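Local structure of monomethylamine methyltransferase mtmB1 (Methanosarcina barkeri, 1NTH) at residues Val111-Arg116 against Lys123-Gly128; Glu101-Leu104 against Asp109-Asn112; Thr355-Ala358 against Ile363-Gly366. The protein transfers the methyl group of monomethylamine to the corrinoid cofactor of its partner protein MtmC, a step in methanogenesis from methylamine. All coordinates share one frame; numbering follows the deposited sequence.

Interaction 1 (Val111-Arg116 against Lys123-Gly128); sequences VNVRKR and KPIVQG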
# COMPACT_ATOMS: atom_id res chain seq x y z
N VAL A 111 16.47 1.60 11.34
CA VAL A 111 17.24 1.61 12.58
C VAL A 111 16.42 2.22 13.71
O VAL A 111 15.59 3.10 13.49
CB VAL A 111 18.56 2.40 12.44
CG1 VAL A 111 19.48 1.71 11.44
CG2 VAL A 111 18.29 3.84 12.02
N ASN A 112 16.65 1.71 14.92
CA ASN A 112 15.94 2.21 16.09
C ASN A 112 16.74 3.31 16.76
O ASN A 112 17.94 3.17 16.99
CB ASN A 112 15.71 1.09 17.10
CG ASN A 112 14.85 -0.02 16.54
OD1 ASN A 112 15.37 -1.02 16.02
ND2 ASN A 112 13.54 0.14 16.63
N VAL A 113 16.06 4.40 17.08
CA VAL A 113 16.70 5.51 17.77
C VAL A 113 16.15 5.52 19.19
O VAL A 113 14.96 5.77 19.40
CB VAL A 113 16.38 6.86 17.10
CG1 VAL A 113 17.11 8.00 17.84
CG2 VAL A 113 16.81 6.83 15.64
N ARG A 114 17.01 5.22 20.16
CA ARG A 114 16.62 5.19 21.56
C ARG A 114 17.54 6.08 22.38
O ARG A 114 18.65 6.40 21.95
CB ARG A 114 16.65 3.75 22.08
CG ARG A 114 15.74 2.80 21.30
CD ARG A 114 15.57 1.46 21.99
NE ARG A 114 14.65 0.58 21.27
CZ ARG A 114 15.03 -0.41 20.47
NH1 ARG A 114 16.32 -0.66 20.28
NH2 ARG A 114 14.12 -1.16 19.85
N LYS A 115 17.09 6.48 23.57
CA LYS A 115 17.89 7.36 24.41
C LYS A 115 19.24 6.81 24.86
O LYS A 115 19.39 5.62 25.13
CB LYS A 115 17.09 7.76 25.66
CG LYS A 115 17.85 8.73 26.56
CD LYS A 115 17.08 9.13 27.81
CE LYS A 115 17.90 10.10 28.65
NZ LYS A 115 17.18 10.51 29.89
N ARG A 116 20.23 7.71 24.91
CA ARG A 116 21.57 7.37 25.37
C ARG A 116 21.88 8.27 26.56
O ARG A 116 21.47 9.42 26.60
CB ARG A 116 22.63 7.63 24.28
CG ARG A 116 22.61 6.65 23.13
CD ARG A 116 23.79 6.88 22.18
NE ARG A 116 25.08 6.54 22.79
CZ ARG A 116 25.99 7.43 23.19
NH1 ARG A 116 25.76 8.73 23.06
NH2 ARG A 116 27.13 7.01 23.72
N LYS A 123 26.35 2.75 21.03
CA LYS A 123 26.86 3.68 20.03
C LYS A 123 25.73 4.55 19.48
O LYS A 123 24.60 4.08 19.30
CB LYS A 123 27.50 2.90 18.88
CG LYS A 123 28.13 3.75 17.79
CD LYS A 123 28.59 2.87 16.63
CE LYS A 123 29.31 3.68 15.56
NZ LYS A 123 29.64 2.84 14.37
N PRO A 124 26.00 5.83 19.23
CA PRO A 124 24.92 6.66 18.69
C PRO A 124 24.67 6.30 17.22
O PRO A 124 25.46 5.58 16.61
CB PRO A 124 25.46 8.09 18.85
CG PRO A 124 26.94 7.91 18.79
CD PRO A 124 27.16 6.66 19.61
N ILE A 125 23.56 6.79 16.69
CA ILE A 125 23.22 6.56 15.29
C ILE A 125 24.09 7.48 14.45
O ILE A 125 24.26 8.66 14.77
CB ILE A 125 21.73 6.90 15.04
CG1 ILE A 125 20.84 5.89 15.76
CG2 ILE A 125 21.44 6.95 13.54
CD1 ILE A 125 21.10 4.45 15.37
N VAL A 126 24.66 6.93 13.38
CA VAL A 126 25.52 7.71 12.50
C VAL A 126 24.74 8.16 11.27
O VAL A 126 24.39 7.36 10.40
CB VAL A 126 26.75 6.88 12.05
CG1 VAL A 126 27.61 7.68 11.08
CG2 VAL A 126 27.57 6.47 13.27
N GLN A 127 24.45 9.46 11.22
CA GLN A 127 23.72 10.04 10.10
C GLN A 127 24.76 10.72 9.22
O GLN A 127 25.20 11.83 9.51
CB GLN A 127 22.70 11.05 10.61
CG GLN A 127 21.88 11.71 9.52
CD GLN A 127 20.59 12.29 10.05
OE1 GLN A 127 20.53 13.46 10.46
NE2 GLN A 127 19.55 11.47 10.09
N GLY A 128 25.14 10.05 8.14
CA GLY A 128 26.16 10.59 7.27
C GLY A 128 25.67 11.14 5.95
O GLY A 128 24.72 10.64 5.35
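I125, at the start of TIM-barrel strand 125-128, packs against V111, N112 and V113 in the second strand of a beta hairpin lying at the N-terminal ends of the barrel strands, while P124 just before it meets R116. The strand axes run at 116° to each other and approach to 9.1 Å, so they are not paired in a sheet, and no hydrogen bond joins the two segments. I125 bears its CG1 branch beside its own backbone N (chi1 -68°), and this branch faces the hairpin. I125 CG1 meets V113 CG2 at 4.1 Å, the two side chains lying roughly perpendicular. The CD1 tip of I125 reaches onto the backbone, 3.8 Å from N112 O, with V111 beside it at a looser distance. At the other end of the contact R116 lies against P124. R116 CD is 3.7 Å from P124 CA, and a bend at chi3 (68°) turns a face of the guanidinium to P124 CD. P124 CD then sits 3.8 Å above the guanidinium plane of R116, over its centre. The polar rim points elsewhere: NE of R116 bonds to A122 O, and NH1 to the carbonyls of T357 and R361. A leucine in place of R116 would probably leave the carbonyls of T357 and R361 without this donor and P124 CD without the flat group packed on it. On the barrel side, backbone bonds pair I125 with L364 and E362, and V126 with D154. Helix 380-393 packs on P124 through A390, strand 101-104, the other strand of the hairpin, pairs with 111-114 and touches V113 through F102 and L104, and I363 of strand 363-366 touches both V113 and I125.

Interaction 2 (Glu101-Leu104 against Asp109-Asn112); sequences EFVL and DAVN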
# COMPACT_ATOMS: atom_id res chain seq x y z
N GLU A 101 11.19 7.16 21.68
CA GLU A 101 12.03 6.50 20.69
C GLU A 101 11.29 6.50 19.36
O GLU A 101 10.11 6.83 19.29
CB GLU A 101 12.31 5.06 21.12
CG GLU A 101 11.08 4.16 21.10
CD GLU A 101 11.38 2.74 21.57
OE1 GLU A 101 11.38 2.50 22.80
OE2 GLU A 101 11.62 1.87 20.71
N PHE A 102 12.00 6.14 18.30
CA PHE A 102 11.38 6.07 16.98
C PHE A 102 12.27 5.30 16.02
O PHE A 102 13.43 5.01 16.33
CB PHE A 102 11.07 7.48 16.43
CG PHE A 102 12.27 8.38 16.32
CD1 PHE A 102 13.12 8.32 15.22
CD2 PHE A 102 12.55 9.31 17.33
CE1 PHE A 102 14.23 9.16 15.12
CE2 PHE A 102 13.65 10.16 17.23
CZ PHE A 102 14.49 10.08 16.13
N VAL A 103 11.71 4.96 14.87
CA VAL A 103 12.42 4.21 13.85
C VAL A 103 12.64 5.08 12.62
O VAL A 103 11.74 5.81 12.20
CB VAL A 103 11.63 2.95 13.44
CG1 VAL A 103 12.30 2.27 12.25
CG2 VAL A 103 11.54 1.99 14.62
N LEU A 104 13.84 5.01 12.05
CA LEU A 104 14.16 5.75 10.84
C LEU A 104 14.43 4.72 9.74
O LEU A 104 15.02 3.67 10.00
CB LEU A 104 15.41 6.62 11.03
CG LEU A 104 15.26 7.79 12.00
CD1 LEU A 104 16.61 8.48 12.18
CD2 LEU A 104 14.22 8.77 11.46
N ASP A 109 16.92 -2.06 6.27
CA ASP A 109 17.76 -0.89 6.54
C ASP A 109 17.28 0.06 7.63
O ASP A 109 17.94 1.05 7.94
CB ASP A 109 17.95 -0.14 5.22
CG ASP A 109 18.32 -1.07 4.07
OD1 ASP A 109 17.62 -1.06 3.03
OD2 ASP A 109 19.30 -1.83 4.22
N ALA A 110 16.13 -0.24 8.23
CA ALA A 110 15.60 0.61 9.29
C ALA A 110 16.47 0.53 10.54
O ALA A 110 17.14 -0.48 10.79
CB ALA A 110 14.17 0.18 9.62
N VAL A 111 16.47 1.60 11.34
CA VAL A 111 17.24 1.61 12.58
C VAL A 111 16.42 2.22 13.71
O VAL A 111 15.59 3.10 13.49
CB VAL A 111 18.56 2.40 12.44
CG1 VAL A 111 19.48 1.71 11.44
CG2 VAL A 111 18.29 3.84 12.02
N ASN A 112 16.65 1.71 14.92
CA ASN A 112 15.94 2.21 16.09
C ASN A 112 16.74 3.31 16.76
O ASN A 112 17.94 3.17 16.99
CB ASN A 112 15.71 1.09 17.10
CG ASN A 112 14.85 -0.02 16.54
OD1 ASN A 112 15.37 -1.02 16.02
ND2 ASN A 112 13.54 0.14 16.63
O HOH W 1 12.59 2.47 18.15
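L104 and V111 form the antiparallel hydrogen-bonded pair of a beta hairpin, and V103 lies beside them opposite N112 in the adjacent non-hydrogen-bonded pair. Two reciprocal backbone bonds tie the first pair: L104 N gives to V111 O at 3.0 Å, and V111 N gives to L104 O at 2.9 Å. Both are close to straight, with N-H...O angles of 168° and 160°. Each carbonyl oxygen also receives a CA-H contact, V111 O from V103 and L104 O from A110, where the strand gives way to the turn. The side chains of L104 and V111 share one face of the hairpin, their closest atoms being L104 CB and V111 CG2 at 4.1 Å. This methyl of V111 stands between its own backbone N and carbonyl carbon, which also brings it near L104 O. V103 occupies the other face. V103 CG1, anti to the backbone N (chi1 173°), reaches across to A110 CB at 3.8 Å. V103 CG2 lies 3.4 Å from N112 ND2, where the two side chains run alongside each other. The amide nitrogen of N112 also donates to a water at 2.9 Å from ND2. That water sits by E101 OE2 as well, a polar bridge across the hairpin on the V103 face. E101 OE1 forms a salt bridge with R114 of a neighbouring subunit, so this edge of the hairpin belongs to a subunit interface. On the opposite face L104 and V111 rest on T155 of strand 155-156, while F102 meets the ring of W293 at the start of strand 293-300, setting the hairpin across the N-terminal ends of the barrel strands.

Interaction 3 (Thr355-Ala358 against Ile363-Gly366); sequences TDTA and ILSG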
# COMPACT_ATOMS: atom_id res chain seq x y z
N THR A 355 33.17 14.02 21.75
CA THR A 355 32.34 14.85 22.61
C THR A 355 30.86 14.46 22.56
O THR A 355 30.23 14.29 23.60
CB THR A 355 32.47 16.33 22.21
OG1 THR A 355 33.85 16.72 22.26
CG2 THR A 355 31.65 17.21 23.16
N ASP A 356 30.33 14.32 21.35
CA ASP A 356 28.92 13.97 21.17
C ASP A 356 28.58 12.59 21.72
O ASP A 356 27.56 12.40 22.37
CB ASP A 356 28.53 14.03 19.69
CG ASP A 356 28.53 15.45 19.15
OD1 ASP A 356 28.40 16.40 19.96
OD2 ASP A 356 28.64 15.62 17.92
N THR A 357 29.44 11.61 21.44
CA THR A 357 29.21 10.26 21.92
C THR A 357 29.24 10.19 23.44
O THR A 357 28.32 9.66 24.07
CB THR A 357 30.27 9.29 21.34
OG1 THR A 357 30.19 9.30 19.91
CG2 THR A 357 30.05 7.88 21.85
N ALA A 358 30.29 10.73 24.05
CA ALA A 358 30.41 10.70 25.50
C ALA A 358 29.36 11.54 26.22
O ALA A 358 28.94 11.19 27.32
CB ALA A 358 31.80 11.14 25.91
N ILE A 363 22.13 10.92 17.99
CA ILE A 363 22.45 10.97 16.57
C ILE A 363 23.60 11.92 16.24
O ILE A 363 23.68 13.02 16.78
CB ILE A 363 21.21 11.42 15.75
CG1 ILE A 363 20.06 10.43 15.96
CG2 ILE A 363 21.57 11.52 14.27
CD1 ILE A 363 18.74 10.88 15.35
N LEU A 364 24.50 11.48 15.36
CA LEU A 364 25.62 12.29 14.91
C LEU A 364 25.33 12.58 13.44
O LEU A 364 25.23 11.65 12.64
CB LEU A 364 26.94 11.52 15.03
CG LEU A 364 27.24 10.85 16.38
CD1 LEU A 364 28.64 10.26 16.35
CD2 LEU A 364 27.11 11.87 17.50
N SER A 365 25.19 13.85 13.08
CA SER A 365 24.87 14.22 11.70
C SER A 365 26.03 14.99 11.05
O SER A 365 26.23 16.17 11.32
CB SER A 365 23.60 15.08 11.69
OG SER A 365 23.00 15.14 10.41
N GLY A 366 26.79 14.30 10.19
CA GLY A 366 27.93 14.93 9.54
C GLY A 366 28.30 14.25 8.23
O GLY A 366 27.68 13.25 7.86
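L364, on the last parallel strand of a beta-alpha-beta unit of the TIM barrel, points its branched end at D356 and T357 of helix 343-359, which precedes it in the chain. The unit runs from strand 330-333 through this helix to strand 363-366, so the contact packs the helix on the barrel strand just after the chain turns back. The contact is small, 104 Å² in all, and is made by van der Waals packing without a hydrogen bond. Traced outward, CB of L364 leaves the strand at an angle to the helix and touches neither helical residue. Its CG lies beside its own backbone N and anti to its carbonyl carbon (chi1 -50°), which swings the two methyls toward the helix, and there they part. CD2 presses on the flank of the aspartate: L364 CD2 is 3.4 Å from D356 CB, a snug carbon-carbon approach, and 4.1 Å from D356 OD2. The aspartate and leucine pass each other head to tail, so the leucine methyl meets the aspartate's methylene while the carboxylate passes on toward the barrel. Its OD1 accepts a hydrogen bond from N332 ND2 of strand 330-333, which ties the buried carboxylate to the first strand of the same unit. CD1 of L364 extends anti to its CA (chi2 -175°) and heads for T357, whose side chain lies roughly perpendicular to that of L364. A390 of helix 380-393 packs on both L364 and T357. At the tip of the side chain, L364 CD1 lies 4.0 Å from T357 OG1, a hydroxyl oxygen that is itself hydrogen-bonded to S353 O one turn back in the helix.

In the fold
Along the chain interaction 2 comes first and runs into interaction 1, since both use strand 111-114 and share V111 and N112; interaction 3 follows much later. Interactions 1 and 2 have centres about 8 Å apart, and V113 N to F102 O continues the hairpin pairing between them. Interactions 1 and 3 lie about 9 Å apart, centre to centre, and join through the barrel sheet, where strands 125-128 and 363-366 are parallel neighbours. Interactions 2 and 3 do not touch, their centres being about 17 Å apart. The three thus form a path from the hairpin, which meets neighbouring subunits, through the barrel wall to the helix outside it.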